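PDB 7M13: GDP-L-fucose synthase, which acts as an NADPH-using GDP-D-glycero-L-gluco-heptose synthase in the capsular polysaccharide pathway of Campylobacter jejuni. Local coordinates for residues B[147-150]-B[151-155]; B[260-263]-B[264-267]; B[284-287]-B[288-291]. All coordinates share one frame; numbering follows the deposited sequence.

Contact 1: residues B[147-150]-B[151-155]; sequences GAIM and CESYN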
ATOM      1  N   GLY B 147      -4.639   2.736   2.881  1.00 10.72           N
ATOM      2  CA  GLY B 147      -5.610   3.755   3.310  1.00 10.59           C
ATOM      3  C   GLY B 147      -5.337   4.230   4.716  1.00 11.32           C
ATOM      4  O   GLY B 147      -5.244   5.447   4.974  1.00 10.93           O
ATOM      5  N   ALA B 148      -5.120   3.293   5.627  1.00 10.91           N
ATOM      6  CA  ALA B 148      -4.824   3.636   7.027  1.00 10.49           C
ATOM      7  C   ALA B 148      -3.520   4.418   7.120  1.00 11.44           C
ATOM      8  O   ALA B 148      -3.416   5.409   7.854  1.00 10.57           O
ATOM      9  CB  ALA B 148      -4.764   2.394   7.864  1.00 11.05           C
ATOM     10  N   ILE B 149      -2.511   3.954   6.405  1.00 10.34           N
ATOM     11  CA  ILE B 149      -1.173   4.591   6.468  1.00  9.88           C
ATOM     12  C   ILE B 149      -1.236   5.979   5.817  1.00  9.80           C
ATOM     13  O   ILE B 149      -0.582   6.943   6.309  1.00 11.81           O
ATOM     14  CB  ILE B 149      -0.101   3.641   5.888  1.00 10.00           C
ATOM     15  CG1 ILE B 149       0.028   2.379   6.756  1.00 10.55           C
ATOM     16  CG2 ILE B 149       1.218   4.393   5.719  1.00 11.97           C
ATOM     17  CD1 ILE B 149       1.039   1.352   6.275  1.00 11.03           C
ATOM     18  N   MET B 150      -2.090   6.105   4.797  1.00 10.70           N
ATOM     19  CA  MET B 150      -2.296   7.399   4.093  1.00 10.84           C
ATOM     20  C   MET B 150      -2.879   8.419   5.081  1.00 11.24           C
ATOM     21  O   MET B 150      -2.401   9.570   5.085  1.00 10.21           O
ATOM     22  CB  MET B 150      -3.256   7.232   2.911  1.00 14.77           C
ATOM     23  CG  MET B 150      -2.554   6.900   1.608  1.00 18.43           C
ATOM     24  SD  MET B 150      -1.924   8.374   0.764  1.00 18.45           S
ATOM     25  CE  MET B 150      -3.460   9.159   0.280  1.00 14.37           C
ATOM     26  N   CYS B 151      -3.870   8.009   5.884  1.00 11.20           N
ATOM     27  CA  CYS B 151      -4.486   8.915   6.867  1.00 11.64           C
ATOM     28  C   CYS B 151      -3.420   9.333   7.880  1.00 10.48           C
ATOM     29  O   CYS B 151      -3.238  10.524   8.174  1.00 11.01           O
ATOM     30  CB  CYS B 151      -5.649   8.262   7.601  1.00 12.55           C
ATOM     31  SG  CYS B 151      -7.134   8.048   6.587  1.00 14.17           S
ATOM     32  N   GLU B 152      -2.731   8.359   8.472  1.00 10.66           N
ATOM     33  CA  GLU B 152      -1.780   8.636   9.553  1.00 11.08           C
ATOM     34  C   GLU B 152      -0.657   9.507   8.999  1.00 10.84           C
ATOM     35  O   GLU B 152      -0.142  10.422   9.723  1.00 11.01           O
ATOM     36  CB  GLU B 152      -1.238   7.324  10.094  1.00 11.55           C
ATOM     37  CG  GLU B 152      -0.206   7.486  11.176  1.00 12.84           C
ATOM     38  CD  GLU B 152       0.297   6.127  11.600  1.00 13.50           C
ATOM     39  OE1 GLU B 152       1.140   5.524  10.853  1.00 14.84           O
ATOM     40  OE2 GLU B 152      -0.193   5.654  12.664  1.00 15.01           O
ATOM     41  N   SER B 153      -0.177   9.210   7.793  1.00 10.13           N
ATOM     42  CA  SER B 153       0.998   9.942   7.243  1.00 10.29           C
ATOM     43  C   SER B 153       0.643  11.416   6.981  1.00  9.83           C
ATOM     44  O   SER B 153       1.466  12.304   7.222  1.00 10.90           O
ATOM     45  CB  SER B 153       1.493   9.276   5.996  1.00 11.48           C
ATOM     46  OG  SER B 153       1.880   7.930   6.267  1.00 11.73           O
ATOM     47  N   TYR B 154      -0.562  11.699   6.506  1.00 10.73           N
ATOM     48  CA  TYR B 154      -1.066  13.090   6.346  1.00 11.14           C
ATOM     49  C   TYR B 154      -1.135  13.759   7.724  1.00 11.60           C
ATOM     50  O   TYR B 154      -0.721  14.930   7.902  1.00 10.84           O
ATOM     51  CB  TYR B 154      -2.395  13.131   5.593  1.00 11.13           C
ATOM     52  CG  TYR B 154      -2.192  13.189   4.100  1.00 11.44           C
ATOM     53  CD1 TYR B 154      -1.898  12.059   3.374  1.00 11.70           C
ATOM     54  CD2 TYR B 154      -2.091  14.409   3.445  1.00 12.10           C
ATOM     55  CE1 TYR B 154      -1.655  12.125   2.012  1.00 12.33           C
ATOM     56  CE2 TYR B 154      -1.835  14.487   2.089  1.00 12.86           C
ATOM     57  CZ  TYR B 154      -1.591  13.339   1.364  1.00 12.27           C
ATOM     58  OH  TYR B 154      -1.287  13.370   0.016  1.00 12.78           O
ATOM     59  N   ASN B 155      -1.592  13.022   8.726  1.00 10.94           N
ATOM     60  CA  ASN B 155      -1.732  13.600  10.080  1.00 10.93           C
ATOM     61  C   ASN B 155      -0.338  14.019  10.579  1.00 13.56           C
ATOM     62  O   ASN B 155      -0.168  15.082  11.199  1.00 14.23           O
ATOM     63  CB  ASN B 155      -2.364  12.584  11.019  1.00 11.14           C
ATOM     64  CG  ASN B 155      -3.817  12.268  10.669  1.00 10.18           C
ATOM     65  OD1 ASN B 155      -4.469  12.961   9.860  1.00 11.53           O
ATOM     66  ND2 ASN B 155      -4.319  11.202  11.263  1.00 12.17           N
TER
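Ile-149 and Ser-153 are joined by two hydrogen bonds within this helical stretch. The carbonyl oxygen Ile-149 O accepts twice from the same residue: Ser-153 N lies 2.7 Å from Ile-149 O in the ordinary i to i+4 bond, and Ser-153 OG donates to Ile-149 O, also at 2.7 Å. The two donors come from opposite faces of the carbonyl plane, the hydroxyl standing 40° out of it. A chi1 of -60° folds Ser-153 OG back beside its own backbone N, which brings it over the preceding turn and within 3.6 Å of Ile-149 CG2.

The neighbouring carbonyls are each gripped by one amide: Cys-151 N to Gly-147 O, Glu-152 N to Ala-148 O at 3.1 Å, and Tyr-154 N to Met-150 O. Met-150 O also lies in the plane of the Tyr-154 ring, at its edge, 3.1 Å from Tyr-154 CD1.

Outward from there, Met-150 and Tyr-154 run side by side in the same direction. Bends at chi2 and chi3 turn the thioether along the ring, with Met-150 CE 3.9 Å from Tyr-154 CE1. Met-150 SD sits 5.3 Å from the Tyr-154 ring centroid, 81° off the normal, a Met-aromatic contact at the edge. Tyr-154 OH is bonded to His-96 of helix 80-100, and the same tyrosine packs on Tyr-85 of the second subunit. Ile-149, Glu-152 and Ser-153 pack on Tyr-138 and Ser-139 of that subunit, as expected for the helix-bundle dimer interface of this family.

Chemically, the serine hydroxyl finds its hydrogen-bond acceptor within its own helix, consistent with a buried polar residue at the subunit interface, while sulfur and ring edge fill the side toward helix 80-100.

Contact 2: residues B[260-263]-B[264-267]; sequences NIDF and KDLI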
ATOM      1  N   ASN B 260     -15.138  13.975  18.873  1.00 15.44           N
ATOM      2  CA  ASN B 260     -14.399  13.751  20.147  1.00 16.70           C
ATOM      3  C   ASN B 260     -12.963  13.258  19.944  1.00 17.52           C
ATOM      4  O   ASN B 260     -12.164  13.426  20.885  1.00 18.59           O
ATOM      5  CB  ASN B 260     -15.112  12.739  21.048  1.00 17.32           C
ATOM      6  CG  ASN B 260     -16.430  13.291  21.540  1.00 21.09           C
ATOM      7  OD1 ASN B 260     -16.453  14.167  22.403  1.00 23.67           O
ATOM      8  ND2 ASN B 260     -17.513  12.869  20.917  1.00 17.77           N
ATOM      9  N   ILE B 261     -12.639  12.583  18.844  1.00 15.85           N
ATOM     10  CA  ILE B 261     -11.337  11.868  18.725  1.00 14.37           C
ATOM     11  C   ILE B 261     -10.521  12.569  17.653  1.00 15.65           C
ATOM     12  O   ILE B 261     -10.875  12.516  16.471  1.00 16.93           O
ATOM     13  CB  ILE B 261     -11.535  10.382  18.415  1.00 14.14           C
ATOM     14  CG1 ILE B 261     -12.338   9.679  19.504  1.00 14.90           C
ATOM     15  CG2 ILE B 261     -10.162   9.739  18.223  1.00 15.07           C
ATOM     16  CD1 ILE B 261     -12.722   8.280  19.145  1.00 15.72           C
ATOM     17  N   ASP B 262      -9.448  13.216  18.083  1.00 15.31           N
ATOM     18  CA  ASP B 262      -8.504  13.917  17.206  1.00 16.36           C
ATOM     19  C   ASP B 262      -7.193  13.125  17.165  1.00 14.47           C
ATOM     20  O   ASP B 262      -6.933  12.300  18.039  1.00 14.73           O
ATOM     21  CB  ASP B 262      -8.340  15.357  17.683  1.00 18.57           C
ATOM     22  CG  ASP B 262      -9.651  16.144  17.618  1.00 24.47           C
ATOM     23  OD1 ASP B 262     -10.344  16.089  16.563  1.00 23.47           O
ATOM     24  OD2 ASP B 262      -9.997  16.815  18.625  1.00 26.70           O
ATOM     25  N   PHE B 263      -6.360  13.373  16.173  1.00 14.55           N
ATOM     26  CA  PHE B 263      -5.086  12.647  16.058  1.00 14.27           C
ATOM     27  C   PHE B 263      -4.268  12.814  17.344  1.00 17.24           C
ATOM     28  O   PHE B 263      -3.667  11.839  17.788  1.00 15.72           O
ATOM     29  CB  PHE B 263      -4.321  13.129  14.822  1.00 16.16           C
ATOM     30  CG  PHE B 263      -3.059  12.357  14.577  1.00 14.88           C
ATOM     31  CD1 PHE B 263      -1.820  12.961  14.661  1.00 17.40           C
ATOM     32  CD2 PHE B 263      -3.105  10.997  14.301  1.00 14.05           C
ATOM     33  CE1 PHE B 263      -0.662  12.243  14.441  1.00 17.41           C
ATOM     34  CE2 PHE B 263      -1.944  10.288  14.056  1.00 15.03           C
ATOM     35  CZ  PHE B 263      -0.724  10.920  14.124  1.00 17.34           C
ATOM     36  N   LYS B 264      -4.269  14.016  17.939  1.00 17.00           N
ATOM     37  CA  LYS B 264      -3.510  14.256  19.196  1.00 18.79           C
ATOM     38  C   LYS B 264      -3.952  13.265  20.287  1.00 18.87           C
ATOM     39  O   LYS B 264      -3.080  12.842  21.058  1.00 21.20           O
ATOM     40  CB  LYS B 264      -3.626  15.725  19.616  1.00 24.14           C
ATOM     41  CG  LYS B 264      -5.022  16.196  19.977  1.00 30.60           C
ATOM     42  CD  LYS B 264      -5.011  17.531  20.713  1.00 38.09           C
ATOM     43  CE  LYS B 264      -6.295  17.806  21.469  1.00 43.24           C
ATOM     44  NZ  LYS B 264      -7.073  18.883  20.812  1.00 48.84           N
ATOM     45  N   ASP B 265      -5.210  12.807  20.288  1.00 17.44           N
ATOM     46  CA  ASP B 265      -5.712  11.834  21.300  1.00 18.33           C
ATOM     47  C   ASP B 265      -5.114  10.447  21.059  1.00 17.10           C
ATOM     48  O   ASP B 265      -5.075   9.626  21.991  1.00 20.10           O
ATOM     49  CB  ASP B 265      -7.233  11.789  21.328  1.00 19.49           C
ATOM     50  CG  ASP B 265      -7.870  13.143  21.627  1.00 23.27           C
ATOM     51  OD1 ASP B 265      -7.379  13.846  22.568  1.00 25.73           O
ATOM     52  OD2 ASP B 265      -8.815  13.529  20.921  1.00 21.36           O
ATOM     53  N   LEU B 266      -4.719  10.149  19.822  1.00 16.44           N
ATOM     54  CA  LEU B 266      -4.259   8.801  19.434  1.00 16.38           C
ATOM     55  C   LEU B 266      -2.754   8.634  19.599  1.00 18.88           C
ATOM     56  O   LEU B 266      -2.274   7.497  19.480  1.00 22.08           O
ATOM     57  CB  LEU B 266      -4.666   8.578  17.970  1.00 15.58           C
ATOM     58  CG  LEU B 266      -6.169   8.628  17.760  1.00 17.33           C
ATOM     59  CD1 LEU B 266      -6.508   8.613  16.275  1.00 16.99           C
ATOM     60  CD2 LEU B 266      -6.861   7.469  18.453  1.00 20.87           C
ATOM     61  N   ILE B 267      -2.011   9.713  19.811  1.00 20.34           N
ATOM     62  CA  ILE B 267      -0.547   9.584  20.029  1.00 23.67           C
ATOM     63  C   ILE B 267      -0.210  10.052  21.454  1.00 27.50           C
ATOM     64  O   ILE B 267       0.977  10.129  21.750  1.00 35.36           O
ATOM     65  CB  ILE B 267       0.212  10.356  18.944  1.00 25.00           C
ATOM     66  CG1 ILE B 267       0.014  11.864  19.089  1.00 24.15           C
ATOM     67  CG2 ILE B 267      -0.195   9.838  17.576  1.00 22.81           C
ATOM     68  CD1 ILE B 267       0.872  12.700  18.175  1.00 29.10           C
TER
HETATM   69  O   HOH W   1      -9.780  16.027  21.151  1.00 25.72           O
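Asp-265 reaches back across the turn to Asp-262, and its CB, CG and OD2 each approach that residue. Asp-265 CB rests 3.3 Å from Asp-262 O, the oxygen that also accepts from Asp-265 N. With chi1 at -58°, Asp-265 CG lies beside its own backbone N, 3.9 Å from Asp-262 N. At the tip, Asp-265 OD2 takes the hydrogen of Asp-262 N over 2.9 Å, nearly straight at 171°, on the anti side of the carboxylate. A water bridges the two carboxylates, donating to Asp-265 OD2 and to Asp-262 OD2, 2.7 Å from each. Their like charges are probably eased by Lys-264 NZ, 4.2 Å from Asp-262 OD2, and by a magnesium ion about 4 Å from the Asp-265 side chain. Asp-262 OD1 is engaged by a salt bridge to Lys-105.

Ile-267 CG2 sits over one face of the Phe-263 ring, 4.0 Å from its centroid and 27° off the normal, a CH-pi contact. Separately, Ile-261 CG2 and Leu-266 CD2 touch with their side chains crossing at about a right angle.

Asp-265 N to Asp-262 O and Leu-266 N to Phe-263 O both span three residues, a 3-10-like spacing consistent with the short, weakly bonded helical turn at about 263-266.

Contact 3: residues B[284-287]-B[288-291]; sequences DYSI and KEVA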
ATOM      1  N   ASP B 284     -18.156 -12.123  19.725  1.00 19.69           N
ATOM      2  CA  ASP B 284     -18.435 -12.891  18.496  1.00 20.04           C
ATOM      3  C   ASP B 284     -19.387 -14.047  18.814  1.00 18.12           C
ATOM      4  O   ASP B 284     -19.653 -14.288  20.020  1.00 22.66           O
ATOM      5  CB  ASP B 284     -17.169 -13.351  17.784  1.00 21.07           C
ATOM      6  CG  ASP B 284     -16.277 -14.322  18.530  1.00 22.16           C
ATOM      7  OD1 ASP B 284     -16.620 -14.692  19.669  1.00 24.04           O
ATOM      8  OD2 ASP B 284     -15.221 -14.668  17.949  1.00 25.71           O
ATOM      9  N   TYR B 285     -19.863 -14.663  17.741  1.00 18.76           N
ATOM     10  CA  TYR B 285     -20.891 -15.728  17.776  1.00 22.04           C
ATOM     11  C   TYR B 285     -20.511 -16.793  16.765  1.00 22.21           C
ATOM     12  O   TYR B 285     -20.032 -16.468  15.665  1.00 23.35           O
ATOM     13  CB  TYR B 285     -22.262 -15.155  17.448  1.00 21.00           C
ATOM     14  CG  TYR B 285     -22.792 -14.155  18.445  1.00 22.92           C
ATOM     15  CD1 TYR B 285     -23.652 -14.541  19.450  1.00 26.28           C
ATOM     16  CD2 TYR B 285     -22.470 -12.812  18.365  1.00 22.90           C
ATOM     17  CE1 TYR B 285     -24.187 -13.633  20.342  1.00 27.17           C
ATOM     18  CE2 TYR B 285     -22.978 -11.888  19.259  1.00 24.26           C
ATOM     19  CZ  TYR B 285     -23.836 -12.297  20.261  1.00 25.34           C
ATOM     20  OH  TYR B 285     -24.368 -11.402  21.146  1.00 29.93           O
ATOM     21  N   SER B 286     -20.780 -18.062  17.092  1.00 24.04           N
ATOM     22  CA  SER B 286     -20.717 -19.150  16.099  1.00 23.12           C
ATOM     23  C   SER B 286     -21.844 -18.941  15.082  1.00 23.35           C
ATOM     24  O   SER B 286     -22.871 -18.327  15.439  1.00 23.92           O
ATOM     25  CB  SER B 286     -20.807 -20.510  16.746  1.00 24.06           C
ATOM     26  OG  SER B 286     -22.106 -20.720  17.255  1.00 25.10           O
ATOM     27  N   ILE B 287     -21.647 -19.427  13.866  1.00 25.71           N
ATOM     28  CA  ILE B 287     -22.697 -19.425  12.808  1.00 27.03           C
ATOM     29  C   ILE B 287     -23.911 -20.214  13.323  1.00 24.56           C
ATOM     30  O   ILE B 287     -25.032 -19.810  13.040  1.00 25.83           O
ATOM     31  CB  ILE B 287     -22.149 -19.928  11.454  1.00 29.29           C
ATOM     32  CG1 ILE B 287     -23.203 -19.804  10.353  1.00 30.81           C
ATOM     33  CG2 ILE B 287     -21.594 -21.339  11.543  1.00 33.12           C
ATOM     34  CD1 ILE B 287     -23.778 -18.407  10.207  1.00 33.59           C
ATOM     35  N   LYS B 288     -23.720 -21.222  14.167  1.00 23.44           N
ATOM     36  CA  LYS B 288     -24.882 -21.930  14.775  1.00 26.12           C
ATOM     37  C   LYS B 288     -25.702 -20.940  15.597  1.00 25.84           C
ATOM     38  O   LYS B 288     -26.936 -20.898  15.429  1.00 26.80           O
ATOM     39  CB  LYS B 288     -24.430 -23.097  15.654  1.00 24.68           C
ATOM     40  CG  LYS B 288     -25.545 -23.804  16.400  1.00 30.73           C
ATOM     41  CD  LYS B 288     -25.135 -25.160  16.925  1.00 37.58           C
ATOM     42  CE  LYS B 288     -23.870 -25.128  17.757  1.00 40.58           C
ATOM     43  NZ  LYS B 288     -23.597 -26.459  18.351  1.00 42.16           N
ATOM     44  N   GLU B 289     -25.051 -20.163  16.474  1.00 25.91           N
ATOM     45  CA  GLU B 289     -25.745 -19.237  17.403  1.00 25.36           C
ATOM     46  C   GLU B 289     -26.462 -18.152  16.594  1.00 23.88           C
ATOM     47  O   GLU B 289     -27.591 -17.807  16.932  1.00 24.44           O
ATOM     48  CB  GLU B 289     -24.756 -18.606  18.389  1.00 26.67           C
ATOM     49  CG  GLU B 289     -24.200 -19.606  19.400  1.00 31.97           C
ATOM     50  CD  GLU B 289     -22.964 -19.185  20.184  1.00 39.78           C
ATOM     51  OE1 GLU B 289     -22.753 -19.738  21.289  1.00 50.27           O
ATOM     52  OE2 GLU B 289     -22.201 -18.335  19.698  1.00 30.99           O
ATOM     53  N   VAL B 290     -25.807 -17.598  15.574  1.00 25.74           N
ATOM     54  CA  VAL B 290     -26.411 -16.529  14.733  1.00 26.50           C
ATOM     55  C   VAL B 290     -27.593 -17.114  13.957  1.00 25.02           C
ATOM     56  O   VAL B 290     -28.648 -16.461  13.941  1.00 25.24           O
ATOM     57  CB  VAL B 290     -25.376 -15.912  13.778  1.00 26.36           C
ATOM     58  CG1 VAL B 290     -26.019 -14.868  12.871  1.00 30.38           C
ATOM     59  CG2 VAL B 290     -24.232 -15.312  14.559  1.00 29.43           C
ATOM     60  N   ALA B 291     -27.416 -18.278  13.342  1.00 24.18           N
ATOM     61  CA  ALA B 291     -28.496 -18.928  12.560  1.00 25.07           C
ATOM     62  C   ALA B 291     -29.700 -19.192  13.469  1.00 25.84           C
ATOM     63  O   ALA B 291     -30.813 -18.879  13.045  1.00 25.61           O
ATOM     64  CB  ALA B 291     -28.004 -20.164  11.871  1.00 22.45           C
TER
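Ser-286 and Glu-289 exchange hydrogen bonds in both directions. Glu-289 N donates to Ser-286 OG over 3.1 Å, and Ser-286 N donates in return to Glu-289 OE2 over 3.0 Å, meeting the carboxylate from above its plane, 36° out. The glutamate can reach because its CG folds back beside its own N at chi1 -69° and the chain then runs extended; on the way Glu-289 CG passes 3.2 Å from Ser-286 OG. The Glu-289 side chain crosses that of Tyr-285 at about a right angle, carboxylate and ring planes 76° apart. Glu-289 OE2 also has a long, weak ion pair with Arg-241, which may steady its charge.

These reciprocal bonds are a capping box: Ser-286 is the N-cap of helix 287-298, and the box closes the change from strand 285-286 to helix. Routine backbone bonds take over at once, Val-290 N to Ser-286 O and Ala-291 N to Ile-287 O, the latter 2.8 Å long.

The apolar contact is made by Val-290 CG2, which comes within 3.5 Å of Tyr-285 CB, placed there by a rotamer that sets this methyl beside the valine's own N. Val-290 also packs on Leu-185 and Leu-188 of helix 184-199, and Ile-287 touches Arg-242, a predicted substrate-binding residue.

In the fold
All three contacts are local and follow one another in series; none nests in or crosses another. Contact 1 comes first, within helix 138-158, which further upstream carries the NADP-binding Lys-144. Contact 2 closes the turn after helix 247-260. Despite the long gap in sequence it meets contact 1 in space: Asn-155 ND2 lies 3.3 Å from Phe-263 CD2, so the dimer-interface helix packs against the short helix 263-266. Contact 3 closes the strand-to-helix turn at 284-291, with its centre about 35 Å from either other centre and on the opposite side of the chain's centre from contact 1. There it joins strand 241-246 to helix 184-199, near predicted substrate-binding residues.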